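PDB 4GF2: erythrocyte binding antigen 140 from Plasmodium falciparum, which probably binds a receptor on the host red cell surface, this piece being the part that carries two Duffy binding-like (DBL) domains. Local coordinates for residues K495-S500 with K526-L531; P343-L348 with L480-E485; D541-D546 with D556-K561. The protein carries 3 engineered substitutions. All coordinates share one frame; numbering follows the deposited sequence.

Overall arrangement
All three contacts lie in the second Duffy binding-like half of the chain, on the same side of its centre, and all draw on the helix pair 478-508 and 518-548. Interaction 1 is a surface contact between those two helices, a lysine over a tryptophan face. Interaction 2, its centre about 20 Å from that of interaction 1, uses an earlier part of helix 478-508 and is buried: a charged bidentate pair ties in the short helix 343-346. Interaction 3, also buried, fastens the loop after helix 518-548 by one phenol-to-carbonyl bond. Interactions 2 and 3 touch, Tyr-543 packing on Leu-480 and Phe-483; interaction 1 touches neither.

Interaction 1: residues K495-S500 with K526-L531; sequences KEKIYS and KKWIDL
Lys-497 lies across the indole of Trp-528, joining two long helices of the second Duffy binding-like domain, 478-508 and 518-548, which follow one another in the chain as a helical hairpin. The backbones stay well apart, with 10.0 Å between the CA atoms of Lys-497 and Trp-528, and this one pair of side chains spans the distance at the protein surface.

The apolar part of the contact comes from the methylenes of the lysine. Its CE sits over one face of the indole, 3.5 Å from CD2 of Trp-528, and makes a CH-pi contact with the five-membered ring. One carbon back, CD of Lys-497 lies 3.6 Å from CE3 of Trp-528, over the six-membered half, so the aliphatic chain runs over both rings.

The charged part is a cation-pi interaction. The lysine chain bends only at its last torsion (chi4 53°), which brings the ammonium over the five-membered ring instead of letting it run on past the indole. On the tryptophan side, CG lies anti to the backbone N (chi1 -178°), and the ring reaches out toward helix 478-508. That helix also supplies Lys-493 against the same indole, while the neighbouring Ile-529 turns to Phe-490 and Arg-494, continuing the packing between the two helices. The positive end of the lysine is placed almost exactly on the ring normal: NZ of Lys-497 stands 4.3 Å from the centroid of the five-membered ring of Trp-528, only 3° off the perpendicular.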
loop_
_atom_site.group_PDB
_atom_site.type_symbol
_atom_site.label_atom_id
_atom_site.label_comp_id
_atom_site.label_asym_id
_atom_site.label_seq_id
_atom_site.Cartn_x
_atom_site.Cartn_y
_atom_site.Cartn_z
ATOM N N LYS A 495 26.856 -4.981 -38.446
ATOM C CA LYS A 495 26.191 -4.495 -39.648
ATOM C C LYS A 495 26.454 -3.006 -39.815
ATOM O O LYS A 495 26.814 -2.542 -40.897
ATOM C CB LYS A 495 24.682 -4.741 -39.581
ATOM C CG LYS A 495 24.230 -6.073 -40.157
ATOM C CD LYS A 495 22.826 -5.970 -40.750
ATOM C CE LYS A 495 21.804 -5.485 -39.729
ATOM N NZ LYS A 495 21.618 -6.447 -38.607
ATOM N N GLU A 496 26.269 -2.263 -38.730
ATOM C CA GLU A 496 26.470 -0.822 -38.743
ATOM C C GLU A 496 27.881 -0.473 -39.200
ATOM O O GLU A 496 28.069 0.387 -40.061
ATOM C CB GLU A 496 26.216 -0.248 -37.349
ATOM C CG GLU A 496 26.349 1.260 -37.257
ATOM C CD GLU A 496 26.028 1.785 -35.870
ATOM O OE1 GLU A 496 25.652 0.974 -34.995
ATOM O OE2 GLU A 496 26.150 3.010 -35.655
ATOM N N LYS A 497 28.871 -1.150 -38.628
ATOM C CA LYS A 497 30.269 -0.867 -38.936
ATOM C C LYS A 497 30.641 -1.259 -40.364
ATOM O O LYS A 497 31.496 -0.624 -40.981
ATOM C CB LYS A 497 31.184 -1.561 -37.929
ATOM C CG LYS A 497 31.371 -0.766 -36.648
ATOM C CD LYS A 497 31.882 -1.629 -35.509
ATOM C CE LYS A 497 32.400 -0.775 -34.363
ATOM N NZ LYS A 497 31.412 0.237 -33.904
ATOM N N ILE A 498 30.004 -2.301 -40.888
ATOM C CA ILE A 498 30.188 -2.671 -42.286
ATOM C C ILE A 498 29.656 -1.562 -43.187
ATOM O O ILE A 498 30.332 -1.128 -44.118
ATOM C CB ILE A 498 29.471 -3.989 -42.634
ATOM C CG1 ILE A 498 30.226 -5.177 -42.037
ATOM C CG2 ILE A 498 29.359 -4.153 -44.146
ATOM C CD1 ILE A 498 29.620 -6.525 -42.373
ATOM N N TYR A 499 28.438 -1.108 -42.904
ATOM C CA TYR A 499 27.838 -0.024 -43.668
ATOM C C TYR A 499 28.687 1.240 -43.554
ATOM O O TYR A 499 28.787 2.015 -44.505
ATOM C CB TYR A 499 26.410 0.253 -43.188
ATOM C CG TYR A 499 25.452 -0.909 -43.366
ATOM C CD1 TYR A 499 25.811 -2.030 -44.106
ATOM C CD2 TYR A 499 24.184 -0.881 -42.794
ATOM C CE1 TYR A 499 24.937 -3.090 -44.269
ATOM C CE2 TYR A 499 23.304 -1.937 -42.953
ATOM C CZ TYR A 499 23.685 -3.038 -43.691
ATOM O OH TYR A 499 22.817 -4.092 -43.850
ATOM N N SER A 500 29.298 1.444 -42.391
ATOM C CA SER A 500 30.164 2.600 -42.187
ATOM C C SER A 500 31.335 2.546 -43.161
ATOM O O SER A 500 31.754 3.571 -43.699
ATOM C CB SER A 500 30.681 2.644 -40.751
ATOM O OG SER A 500 29.610 2.697 -39.824
ATOM N N LYS A 526 39.464 -2.870 -35.386
ATOM C CA LYS A 526 40.280 -3.942 -34.828
ATOM C C LYS A 526 40.119 -3.998 -33.313
ATOM O O LYS A 526 39.927 -5.069 -32.739
ATOM C CB LYS A 526 41.754 -3.740 -35.194
ATOM C CG LYS A 526 42.044 -3.881 -36.679
ATOM C CD LYS A 526 43.466 -3.459 -37.032
ATOM C CE LYS A 526 43.730 -3.577 -38.529
ATOM N NZ LYS A 526 45.102 -3.132 -38.895
ATOM N N LYS A 527 40.196 -2.835 -32.673
ATOM C CA LYS A 527 40.016 -2.745 -31.230
ATOM C C LYS A 527 38.647 -3.282 -30.841
ATOM O O LYS A 527 38.517 -4.051 -29.890
ATOM C CB LYS A 527 40.148 -1.296 -30.764
ATOM C CG LYS A 527 41.538 -0.707 -30.927
ATOM C CD LYS A 527 42.522 -1.324 -29.947
ATOM C CE LYS A 527 43.908 -0.718 -30.092
ATOM N NZ LYS A 527 43.925 0.742 -29.793
ATOM N N TRP A 528 37.626 -2.872 -31.586
ATOM C CA TRP A 528 36.257 -3.261 -31.276
ATOM C C TRP A 528 36.076 -4.768 -31.396
ATOM O O TRP A 528 35.610 -5.420 -30.462
ATOM C CB TRP A 528 35.261 -2.543 -32.194
ATOM C CG TRP A 528 33.830 -2.878 -31.881
ATOM C CD1 TRP A 528 33.085 -2.395 -30.843
ATOM C CD2 TRP A 528 32.973 -3.771 -32.607
ATOM N NE1 TRP A 528 31.821 -2.933 -30.878
ATOM C CE2 TRP A 528 31.726 -3.779 -31.950
ATOM C CE3 TRP A 528 33.141 -4.563 -33.746
ATOM C CZ2 TRP A 528 30.652 -4.547 -32.397
ATOM C CZ3 TRP A 528 32.072 -5.326 -34.188
ATOM C CH2 TRP A 528 30.845 -5.313 -33.514
ATOM N N ILE A 529 36.457 -5.318 -32.541
ATOM C CA ILE A 529 36.210 -6.725 -32.829
ATOM C C ILE A 529 36.963 -7.646 -31.874
ATOM O O ILE A 529 36.474 -8.721 -31.524
ATOM C CB ILE A 529 36.589 -7.072 -34.284
ATOM C CG1 ILE A 529 35.956 -8.403 -34.697
ATOM C CG2 ILE A 529 38.106 -7.110 -34.454
ATOM C CD1 ILE A 529 34.440 -8.384 -34.703
ATOM N N ASP A 530 38.151 -7.228 -31.449
ATOM C CA ASP A 530 38.926 -8.016 -30.498
ATOM C C ASP A 530 38.244 -7.997 -29.133
ATOM O O ASP A 530 38.206 -9.008 -28.434
ATOM C CB ASP A 530 40.359 -7.489 -30.388
ATOM C CG ASP A 530 41.171 -7.735 -31.649
ATOM O OD1 ASP A 530 40.754 -8.574 -32.478
ATOM O OD2 ASP A 530 42.232 -7.094 -31.811
ATOM N N LEU A 531 37.696 -6.843 -28.764
ATOM C CA LEU A 531 36.994 -6.713 -27.498
ATOM C C LEU A 531 35.769 -7.617 -27.483
ATOM O O LEU A 531 35.493 -8.288 -26.489
ATOM C CB LEU A 531 36.580 -5.260 -27.257
ATOM C CG LEU A 531 35.702 -5.021 -26.026
ATOM C CD1 LEU A 531 36.425 -5.428 -24.750
ATOM C CD2 LEU A 531 35.258 -3.566 -25.953
#

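Interaction 2: residues P343-L348 with L480-E485; sequences PRRQTL and LRWFKE
Arg-344 and Glu-485 form a side-on, bidentate salt bridge that ties the short helix 343-346 to the long helix 478-508 inside the second Duffy binding-like domain, between parts of the chain more than 130 residues apart. Each carboxylate oxygen receives one nitrogen. NE of Arg-344 gives its hydrogen to OE2 of Glu-485 at 2.9 Å, meeting it on the syn side but 30° out of the carboxylate plane. The partner bond, from NH2 to OE1, is straighter, at 171°, and uses the syn lone pair. A bend at chi3 turns the guanidinium edge to the acid, whereas the glutamate reaches across fully extended.

The other donors of Arg-344 are taken up on helix 388-407: NH2 has a second acid in Asp-401, and NH1 bonds to Ser-398. Asp-401 also accepts from NE1 of Trp-482 and pairs with Arg-481, so it joins arginines of both segments and the indole in one buried network. Bonds to Glu-485, Asp-401 and Ser-398 fix the rotation of the Arg-344 guanidinium, and the shared Asp-401 probably offsets the like charges of Arg-344 and Arg-481.

Trp-482 stands at the edge of that guanidinium, with NE1 3.7 Å from NH2 of Arg-344. This is a van der Waals approach of two donors with separate acceptors: NE1 bonds OD1 of Asp-401, while NH2 bonds OD2 of Asp-401 besides OE1 of Glu-485. Arg-345 carries its own charge away to Asp-410 and Asp-414, and what it offers the tryptophan is its aliphatic stem. The chain kinks at chi2 (63°), and its methylenes cross the far end of the indole, CG of Arg-345 coming within 3.8 Å of CZ2 of Trp-482.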
loop_
_atom_site.group_PDB
_atom_site.type_symbol
_atom_site.label_atom_id
_atom_site.label_comp_id
_atom_site.label_asym_id
_atom_site.label_seq_id
_atom_site.Cartn_x
_atom_site.Cartn_y
_atom_site.Cartn_z
ATOM N N PRO A 343 24.717 -3.547 -21.004
ATOM C CA PRO A 343 24.648 -2.118 -20.678
ATOM C C PRO A 343 23.276 -1.722 -20.142
ATOM O O PRO A 343 23.172 -0.909 -19.225
ATOM C CB PRO A 343 24.912 -1.449 -22.024
ATOM C CG PRO A 343 25.795 -2.417 -22.748
ATOM C CD PRO A 343 25.348 -3.787 -22.315
ATOM N N ARG A 344 22.234 -2.302 -20.722
ATOM C CA ARG A 344 20.867 -2.056 -20.292
ATOM C C ARG A 344 20.688 -2.412 -18.814
ATOM O O ARG A 344 20.002 -1.707 -18.080
ATOM C CB ARG A 344 19.904 -2.870 -21.162
ATOM C CG ARG A 344 18.433 -2.725 -20.808
ATOM C CD ARG A 344 17.611 -3.842 -21.441
ATOM N NE ARG A 344 18.209 -5.149 -21.185
ATOM C CZ ARG A 344 18.187 -5.772 -20.011
ATOM N NH1 ARG A 344 17.588 -5.216 -18.960
ATOM N NH2 ARG A 344 18.771 -6.954 -19.883
ATOM N N ARG A 345 21.314 -3.501 -18.378
ATOM C CA ARG A 345 21.217 -3.933 -16.985
ATOM C C ARG A 345 22.025 -3.022 -16.067
ATOM O O ARG A 345 21.641 -2.777 -14.922
ATOM C CB ARG A 345 21.691 -5.380 -16.845
ATOM C CG ARG A 345 21.848 -5.862 -15.403
ATOM C CD ARG A 345 20.528 -5.860 -14.651
ATOM N NE ARG A 345 20.699 -6.270 -13.256
ATOM C CZ ARG A 345 21.011 -5.448 -12.258
ATOM N NH1 ARG A 345 21.195 -4.154 -12.477
ATOM N NH2 ARG A 345 21.141 -5.922 -11.030
ATOM N N GLN A 346 23.146 -2.525 -16.578
ATOM C CA GLN A 346 24.020 -1.637 -15.822
ATOM C C GLN A 346 23.351 -0.298 -15.544
ATOM O O GLN A 346 23.714 0.396 -14.598
ATOM C CB GLN A 346 25.318 -1.390 -16.596
ATOM C CG GLN A 346 26.140 -2.636 -16.860
ATOM C CD GLN A 346 27.341 -2.364 -17.746
ATOM O OE1 GLN A 346 27.990 -1.324 -17.632
ATOM N NE2 GLN A 346 27.641 -3.299 -18.637
ATOM N N THR A 347 22.387 0.066 -16.383
ATOM C CA THR A 347 21.734 1.368 -16.281
ATOM C C THR A 347 20.244 1.242 -15.956
ATOM O O THR A 347 19.487 2.195 -16.118
ATOM C CB THR A 347 21.893 2.165 -17.586
ATOM O OG1 THR A 347 21.160 1.523 -18.636
ATOM C CG2 THR A 347 23.362 2.261 -17.978
ATOM N N LEU A 348 19.835 0.065 -15.496
ATOM C CA LEU A 348 18.442 -0.194 -15.131
ATOM C C LEU A 348 17.959 0.736 -14.015
ATOM O O LEU A 348 18.645 0.932 -13.014
ATOM C CB LEU A 348 18.297 -1.650 -14.686
ATOM C CG LEU A 348 16.930 -2.120 -14.191
ATOM C CD1 LEU A 348 15.929 -2.167 -15.325
ATOM C CD2 LEU A 348 17.056 -3.480 -13.530
ATOM N N LEU A 480 21.210 -16.776 -20.090
ATOM C CA LEU A 480 20.781 -17.192 -21.419
ATOM C C LEU A 480 20.078 -16.043 -22.135
ATOM O O LEU A 480 20.252 -15.852 -23.340
ATOM C CB LEU A 480 19.861 -18.414 -21.332
ATOM C CG LEU A 480 20.530 -19.717 -20.884
ATOM C CD1 LEU A 480 19.499 -20.822 -20.696
ATOM C CD2 LEU A 480 21.589 -20.149 -21.884
ATOM N N ARG A 481 19.292 -15.271 -21.391
ATOM C CA ARG A 481 18.613 -14.121 -21.966
ATOM C C ARG A 481 19.634 -13.073 -22.377
ATOM O O ARG A 481 19.499 -12.439 -23.423
ATOM C CB ARG A 481 17.627 -13.519 -20.969
ATOM C CG ARG A 481 16.604 -14.506 -20.435
ATOM C CD ARG A 481 15.460 -13.791 -19.740
ATOM N NE ARG A 481 15.921 -12.716 -18.861
ATOM C CZ ARG A 481 16.105 -12.825 -17.547
ATOM N NH1 ARG A 481 15.875 -13.973 -16.918
ATOM N NH2 ARG A 481 16.520 -11.774 -16.854
ATOM N N TRP A 482 20.660 -12.898 -21.551
ATOM C CA TRP A 482 21.684 -11.896 -21.807
ATOM C C TRP A 482 22.551 -12.292 -22.987
ATOM O O TRP A 482 22.874 -11.462 -23.832
ATOM C CB TRP A 482 22.555 -11.691 -20.566
ATOM C CG TRP A 482 21.835 -11.001 -19.465
ATOM C CD1 TRP A 482 20.559 -10.514 -19.498
ATOM C CD2 TRP A 482 22.345 -10.708 -18.160
ATOM N NE1 TRP A 482 20.243 -9.938 -18.293
ATOM C CE2 TRP A 482 21.322 -10.045 -17.455
ATOM C CE3 TRP A 482 23.565 -10.943 -17.521
ATOM C CZ2 TRP A 482 21.482 -9.618 -16.142
ATOM C CZ3 TRP A 482 23.721 -10.517 -16.218
ATOM C CH2 TRP A 482 22.687 -9.862 -15.543
ATOM N N PHE A 483 22.926 -13.566 -23.033
ATOM C CA PHE A 483 23.759 -14.088 -24.108
ATOM C C PHE A 483 23.142 -13.749 -25.464
ATOM O O PHE A 483 23.821 -13.243 -26.358
ATOM C CB PHE A 483 23.907 -15.605 -23.966
ATOM C CG PHE A 483 24.942 -16.212 -24.878
ATOM C CD1 PHE A 483 25.863 -15.420 -25.546
ATOM C CD2 PHE A 483 24.988 -17.582 -25.069
ATOM C CE1 PHE A 483 26.810 -15.986 -26.380
ATOM C CE2 PHE A 483 25.932 -18.151 -25.903
ATOM C CZ PHE A 483 26.843 -17.352 -26.559
ATOM N N LYS A 484 21.851 -14.028 -25.608
ATOM C CA LYS A 484 21.131 -13.708 -26.836
ATOM C C LYS A 484 21.089 -12.200 -27.069
ATOM O O LYS A 484 21.251 -11.736 -28.197
ATOM C CB LYS A 484 19.709 -14.272 -26.791
ATOM C CG LYS A 484 18.654 -13.299 -27.285
ATOM C CD LYS A 484 17.297 -13.966 -27.449
ATOM C CE LYS A 484 16.167 -12.966 -27.263
ATOM N NZ LYS A 484 16.329 -11.753 -28.111
ATOM N N GLU A 485 20.865 -11.437 -26.002
ATOM C CA GLU A 485 20.844 -9.982 -26.096
ATOM C C GLU A 485 22.183 -9.487 -26.632
ATOM O O GLU A 485 22.240 -8.547 -27.425
ATOM C CB GLU A 485 20.557 -9.354 -24.725
ATOM C CG GLU A 485 20.333 -7.842 -24.755
ATOM C CD GLU A 485 20.092 -7.248 -23.371
ATOM O OE1 GLU A 485 19.965 -8.021 -22.396
ATOM O OE2 GLU A 485 20.025 -6.003 -23.259
#

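Interaction 3: residues D541-D546 with D556-K561; sequences DKYTKD and DEVKNK
Tyr-543 reaches from helix 518-548 into the loop that follows it and gives its hydroxyl hydrogen to the main-chain carbonyl of Lys-561. The bond from OH of Tyr-543 to O of Lys-561 is short, 2.6 Å, and lies in the carbonyl plane, with a C=O...donor angle of 147°. The acceptor oxygen of Lys-561 also lies near the plane of the ring and sits at its edge, 3.2 Å from CE1 of Tyr-543. Beside this bond, OH of Tyr-543 comes within 3.9 Å of CG1 of Val-558, and CB of Lys-561 is 4.0 Å from OH of Tyr-543.

The next shell sets the positions of both partners. With CG anti to the backbone N (chi1 174°), the tyrosine ring projects from its helix toward the loop. Phe-479 and Leu-480 of helix 478-508 pack on the ring, and so does Ala-563, while the ring of Tyr-566 meets it with the planes at about 40°. On the loop side, a weak bond from N of Lys-561 to O of Val-558 spans a tight turn that brings both residues to the tyrosine. The side chain of Lys-561 runs away to a salt bridge with Glu-569 on helix 563-570, while its main chain meets the tyrosine.

Farther out, the helix carrying Tyr-543 also has two i to i+4 salt bridges. NZ of Lys-542 pairs with OD2 of Asp-546 at 2.7 Å, and NZ of Lys-545 with OD2 of Asp-541 at 2.9 Å; Lys-542 makes a cation-pi contact with Phe-479 as well. Taken together, a buried tyrosine hydroxyl captures a main-chain carbonyl in the irregular link between helices 518-548 and 563-570, within the second, mostly helical, Duffy binding-like half of the chain.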
loop_
_atom_site.group_PDB
_atom_site.type_symbol
_atom_site.label_atom_id
_atom_site.label_comp_id
_atom_site.label_asym_id
_atom_site.label_seq_id
_atom_site.Cartn_x
_atom_site.Cartn_y
_atom_site.Cartn_z
ATOM N N ASP A 541 32.174 -19.998 -23.046
ATOM C CA ASP A 541 32.785 -20.917 -22.096
ATOM C C ASP A 541 31.790 -21.281 -21.005
ATOM O O ASP A 541 31.672 -22.445 -20.624
ATOM C CB ASP A 541 34.035 -20.286 -21.482
ATOM C CG ASP A 541 34.846 -21.272 -20.667
ATOM O OD1 ASP A 541 35.016 -22.424 -21.119
ATOM O OD2 ASP A 541 35.316 -20.892 -19.574
ATOM N N LYS A 542 31.071 -20.282 -20.504
ATOM C CA LYS A 542 30.084 -20.507 -19.455
ATOM C C LYS A 542 28.917 -21.325 -19.985
ATOM O O LYS A 542 28.469 -22.273 -19.340
ATOM C CB LYS A 542 29.573 -19.176 -18.897
ATOM C CG LYS A 542 28.412 -19.330 -17.924
ATOM C CD LYS A 542 27.986 -17.995 -17.338
ATOM C CE LYS A 542 26.684 -18.122 -16.561
ATOM N NZ LYS A 542 26.800 -19.040 -15.393
ATOM N N TYR A 543 28.425 -20.951 -21.160
ATOM C CA TYR A 543 27.315 -21.655 -21.780
ATOM C C TYR A 543 27.661 -23.132 -21.926
ATOM O O TYR A 543 26.829 -24.001 -21.677
ATOM C CB TYR A 543 27.002 -21.047 -23.147
ATOM C CG TYR A 543 25.949 -21.799 -23.927
ATOM C CD1 TYR A 543 26.286 -22.903 -24.703
ATOM C CD2 TYR A 543 24.617 -21.406 -23.892
ATOM C CE1 TYR A 543 25.328 -23.594 -25.420
ATOM C CE2 TYR A 543 23.651 -22.088 -24.605
ATOM C CZ TYR A 543 24.012 -23.182 -25.369
ATOM O OH TYR A 543 23.055 -23.867 -26.081
ATOM N N THR A 544 28.899 -23.404 -22.321
ATOM C CA THR A 544 29.356 -24.770 -22.546
ATOM C C THR A 544 29.542 -25.525 -21.233
ATOM O O THR A 544 29.029 -26.631 -21.064
ATOM C CB THR A 544 30.690 -24.785 -23.308
ATOM O OG1 THR A 544 30.535 -24.110 -24.561
ATOM C CG2 THR A 544 31.147 -26.214 -23.558
ATOM N N LYS A 545 30.284 -24.923 -20.309
ATOM C CA LYS A 545 30.540 -25.542 -19.015
ATOM C C LYS A 545 29.244 -25.779 -18.247
ATOM O O LYS A 545 29.070 -26.827 -17.627
ATOM C CB LYS A 545 31.498 -24.680 -18.190
ATOM C CG LYS A 545 32.933 -24.715 -18.692
ATOM C CD LYS A 545 33.834 -23.786 -17.897
ATOM C CE LYS A 545 35.287 -23.936 -18.321
ATOM N NZ LYS A 545 36.162 -22.891 -17.724
ATOM N N ASP A 546 28.336 -24.806 -18.290
ATOM C CA ASP A 546 27.050 -24.942 -17.614
ATOM C C ASP A 546 26.215 -26.032 -18.278
ATOM O O ASP A 546 25.627 -26.875 -17.598
ATOM C CB ASP A 546 26.276 -23.618 -17.615
ATOM C CG ASP A 546 26.809 -22.620 -16.595
ATOM O OD1 ASP A 546 27.672 -22.996 -15.773
ATOM O OD2 ASP A 546 26.351 -21.455 -16.608
ATOM N N ASP A 556 14.001 -26.363 -23.298
ATOM C CA ASP A 556 13.941 -26.750 -24.702
ATOM C C ASP A 556 14.563 -25.676 -25.586
ATOM O O ASP A 556 14.726 -24.528 -25.166
ATOM C CB ASP A 556 12.494 -27.003 -25.125
ATOM C CG ASP A 556 11.839 -28.109 -24.324
ATOM O OD1 ASP A 556 12.133 -28.221 -23.114
ATOM O OD2 ASP A 556 11.031 -28.867 -24.904
ATOM N N GLU A 557 14.904 -26.056 -26.814
ATOM C CA GLU A 557 15.577 -25.153 -27.743
ATOM C C GLU A 557 16.879 -24.625 -27.143
ATOM O O GLU A 557 17.307 -23.510 -27.438
ATOM C CB GLU A 557 14.656 -23.994 -28.138
ATOM C CG GLU A 557 13.618 -24.362 -29.190
ATOM C CD GLU A 557 12.713 -23.198 -29.554
ATOM O OE1 GLU A 557 12.821 -22.132 -28.912
ATOM O OE2 GLU A 557 11.894 -23.350 -30.485
ATOM N N VAL A 558 17.502 -25.443 -26.300
ATOM C CA VAL A 558 18.792 -25.112 -25.699
ATOM C C VAL A 558 19.595 -26.383 -25.445
ATOM O O VAL A 558 20.786 -26.448 -25.753
ATOM C CB VAL A 558 18.633 -24.357 -24.363
ATOM C CG1 VAL A 558 19.978 -24.246 -23.648
ATOM C CG2 VAL A 558 18.033 -22.977 -24.593
ATOM N N LYS A 559 18.937 -27.387 -24.872
ATOM C CA LYS A 559 19.573 -28.671 -24.605
ATOM C C LYS A 559 20.354 -29.164 -25.817
ATOM O O LYS A 559 19.796 -29.352 -26.898
ATOM C CB LYS A 559 18.527 -29.715 -24.212
ATOM C CG LYS A 559 19.120 -31.071 -23.853
ATOM C CD LYS A 559 18.070 -32.168 -23.876
ATOM C CE LYS A 559 18.697 -33.536 -23.656
ATOM N NZ LYS A 559 17.738 -34.639 -23.933
ATOM N N ASN A 560 21.653 -29.369 -25.622
ATOM C CA ASN A 560 22.514 -29.918 -26.662
ATOM C C ASN A 560 22.468 -29.112 -27.957
ATOM O O ASN A 560 22.231 -29.659 -29.035
ATOM C CB ASN A 560 22.144 -31.375 -26.940
ATOM C CG ASN A 560 23.161 -32.074 -27.815
ATOM O OD1 ASN A 560 24.313 -31.648 -27.909
ATOM N ND2 ASN A 560 22.743 -33.155 -28.462
ATOM N N LYS A 561 22.689 -27.807 -27.841
ATOM C CA LYS A 561 22.858 -26.947 -29.005
ATOM C C LYS A 561 24.121 -26.119 -28.818
ATOM O O LYS A 561 24.240 -25.368 -27.852
ATOM C CB LYS A 561 21.651 -26.027 -29.191
ATOM C CG LYS A 561 20.389 -26.743 -29.633
ATOM C CD LYS A 561 19.298 -25.755 -30.009
ATOM C CE LYS A 561 18.063 -26.465 -30.542
ATOM N NZ LYS A 561 17.027 -25.509 -31.019
#